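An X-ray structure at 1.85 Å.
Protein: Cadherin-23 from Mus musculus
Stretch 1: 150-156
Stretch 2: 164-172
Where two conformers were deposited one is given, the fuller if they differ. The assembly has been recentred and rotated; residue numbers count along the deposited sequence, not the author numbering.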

# COMPACT_ATOMS: atom_id res chain seq x y z
N LEU A 150 -12.15 -11.95 -1.28
CA LEU A 150 -12.27 -10.98 -0.22
C LEU A 150 -10.87 -10.63 0.25
O LEU A 150 -10.04 -11.53 0.41
N ILE A 151 -10.62 -9.34 0.44
CA ILE A 151 -9.30 -8.78 0.70
C ILE A 151 -9.24 -8.13 2.10
O ILE A 151 -10.10 -7.36 2.45
N GLU A 152 -8.21 -8.47 2.86
CA GLU A 152 -7.93 -7.90 4.17
C GLU A 152 -6.62 -7.08 4.03
O GLU A 152 -5.60 -7.65 3.67
N TYR A 153 -6.70 -5.76 4.24
CA TYR A 153 -5.53 -4.87 4.24
C TYR A 153 -4.85 -4.80 5.59
O TYR A 153 -5.49 -4.86 6.64
N SER A 154 -3.53 -4.70 5.56
CA SER A 154 -2.77 -4.47 6.79
C SER A 154 -1.51 -3.65 6.46
O SER A 154 -1.20 -3.42 5.30
N LEU A 155 -0.86 -3.14 7.50
CA LEU A 155 0.44 -2.47 7.37
C LEU A 155 1.41 -3.36 8.09
O LEU A 155 1.11 -3.86 9.18
N VAL A 156 2.56 -3.62 7.48
CA VAL A 156 3.57 -4.42 8.12
C VAL A 156 4.08 -3.73 9.39
O VAL A 156 4.30 -4.37 10.39
N ILE A 164 -4.13 1.40 9.05
CA ILE A 164 -4.92 1.14 7.86
C ILE A 164 -6.21 0.46 8.24
O ILE A 164 -6.23 -0.38 9.16
N ASN A 165 -7.30 0.84 7.58
CA ASN A 165 -8.56 0.15 7.77
C ASN A 165 -8.53 -1.15 6.96
O ASN A 165 -8.29 -1.14 5.76
N PRO A 166 -8.70 -2.30 7.61
CA PRO A 166 -8.60 -3.57 6.90
C PRO A 166 -9.63 -3.78 5.81
O PRO A 166 -9.39 -4.63 4.96
N ASN A 167 -10.74 -3.05 5.83
CA ASN A 167 -11.75 -3.17 4.76
C ASN A 167 -11.52 -2.19 3.61
O ASN A 167 -11.48 -2.60 2.46
N THR A 168 -11.34 -0.91 3.94
CA THR A 168 -11.31 0.13 2.91
C THR A 168 -9.93 0.33 2.32
O THR A 168 -9.80 0.88 1.22
N GLY A 169 -8.89 -0.02 3.07
CA GLY A 169 -7.54 0.40 2.69
C GLY A 169 -7.19 1.87 2.95
O GLY A 169 -6.15 2.31 2.48
N ASP A 170 -8.02 2.59 3.70
CA ASP A 170 -7.72 3.94 4.13
C ASP A 170 -6.58 3.92 5.13
O ASP A 170 -6.68 3.23 6.17
N ILE A 171 -5.53 4.67 4.82
CA ILE A 171 -4.39 4.86 5.72
C ILE A 171 -4.57 6.20 6.43
O ILE A 171 -4.74 7.24 5.74
N SER A 172 -4.56 6.15 7.76
CA SER A 172 -4.84 7.34 8.59
C SER A 172 -3.71 7.64 9.56
O SER A 172 -2.89 6.78 9.88

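The strand of Cadherin-23 that runs through Glu152 to Leu155 lies against the turn that leads from Ile164 into the strand beginning at Asp170, and the two stretches bury 399 Å² between them. Leu150 (m, chi2 t) is exposed and stays out of reach. The CA-to-CB bond of Ile151 (m, chi2 t) points sideways and the end of the side chain leads away; the backbone O lies 2.9 Å from the O of each of two waters. Water 1 also sits 2.8 Å from Asn167 O and water 2 2.9 Å from Asn167 OD1, bridging the strand to the turn. Glu152 is extended (chi1 and chi2 t) and sideways; its OE1 is hydrogen-bonded elsewhere in the structure.

Tyr153 (m, chi2 -77°) is the centre of the contact, buried and pointing toward the turn. Its N donates a nearly straight hydrogen bond to Pro166 O (3.0 Å, 173°), and its O receives a CA-H...O contact from Pro166 CA at 3.4 Å. Gly169 CA covers one face of the ring, 4.2 Å from the centroid, in a CH-pi contact; a CB on Gly169 would be jammed against the preceding carbonyl O. Asn167 O approaches the ring edge, 3.6 Å from Tyr153 CE2, while Tyr153 CB rests 3.9 Å from Ile164 CD1. The turn is braced internally: Asn165 (t) points away from the strand, and its OD1 accepts from Asn167 N (2.9 Å) and Thr168 N (3.0 Å); Thr168 OG1 (p) accepts from Asp170 N at 3.1 Å.

Ser154 (p) turns away, yet its CA meets Ile164 CG2 at 3.6 Å. Leu155 (m, chi2 t) points back in. Its CG packs 3.8 Å from CG2 of Ile164 (t, chi2 t), and its CD2 lies 4.2 Å from CD1 of Ile171 (m, chi2 t), extending the apolar patch. Val156 (t) is out of reach of the second stretch.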

# COMPACT_ATOMS: atom_id res chain seq x y z
CB LEU A 150 -13.08 -11.50 0.95
CG LEU A 150 -14.54 -11.79 0.65
CD1 LEU A 150 -15.26 -12.21 1.92
CD2 LEU A 150 -15.19 -10.54 0.05
CB ILE A 151 -8.93 -7.76 -0.37
CG1 ILE A 151 -8.81 -8.48 -1.72
CG2 ILE A 151 -7.63 -7.02 -0.04
CD1 ILE A 151 -8.65 -7.55 -2.89
CB GLU A 152 -7.76 -9.06 5.16
CG GLU A 152 -7.33 -8.70 6.56
CD GLU A 152 -7.41 -9.87 7.54
OE1 GLU A 152 -7.42 -11.06 7.14
OE2 GLU A 152 -7.49 -9.60 8.75
CB TYR A 153 -5.92 -3.46 3.82
CG TYR A 153 -6.49 -3.45 2.42
CD1 TYR A 153 -5.66 -3.54 1.32
CD2 TYR A 153 -7.84 -3.37 2.19
CE1 TYR A 153 -6.17 -3.53 0.03
CE2 TYR A 153 -8.36 -3.41 0.91
CZ TYR A 153 -7.48 -3.46 -0.19
OH TYR A 153 -7.96 -3.53 -1.49
CB SER A 154 -2.40 -5.79 7.45
OG SER A 154 -1.58 -6.57 6.59
CB LEU A 155 0.46 -1.09 8.05
CG LEU A 155 -0.33 0.01 7.42
CD1 LEU A 155 -0.21 1.29 8.25
CD2 LEU A 155 0.11 0.28 5.97
CB VAL A 156 4.73 -4.68 7.15
CG1 VAL A 156 5.94 -5.30 7.87
CG2 VAL A 156 4.25 -5.56 6.02
CB ILE A 164 -4.16 0.25 6.83
CG1 ILE A 164 -4.86 0.24 5.47
CG2 ILE A 164 -3.99 -1.18 7.35
CD1 ILE A 164 -3.95 -0.17 4.31
CB ASN A 165 -9.74 1.06 7.41
CG ASN A 165 -11.06 0.40 7.65
OD1 ASN A 165 -11.44 -0.45 6.89
ND2 ASN A 165 -11.79 0.79 8.76
CB PRO A 166 -8.81 -4.62 8.00
CG PRO A 166 -8.36 -3.93 9.22
CD PRO A 166 -8.92 -2.53 9.06
CB ASN A 167 -13.13 -2.92 5.34
CG ASN A 167 -13.56 -4.02 6.29
OD1 ASN A 167 -13.47 -5.21 5.94
ND2 ASN A 167 -14.02 -3.64 7.47
CB THR A 168 -11.79 1.47 3.45
OG1 THR A 168 -10.89 1.91 4.50
CG2 THR A 168 -13.22 1.37 4.01
CB ASP A 170 -8.90 4.60 4.81
CG ASP A 170 -9.94 5.13 3.83
OD1 ASP A 170 -9.61 5.41 2.65
OD2 ASP A 170 -11.09 5.24 4.23
CB ILE A 171 -3.07 4.79 4.97
CG1 ILE A 171 -2.90 3.38 4.38
CG2 ILE A 171 -1.90 5.11 5.91
CD1 ILE A 171 -1.68 3.19 3.49
CB SER A 172 -6.15 7.19 9.35
OG SER A 172 -6.13 6.08 10.24
O HOH W 1 -11.76 -5.23 1.53
O HOH W 2 -12.52 -7.08 4.01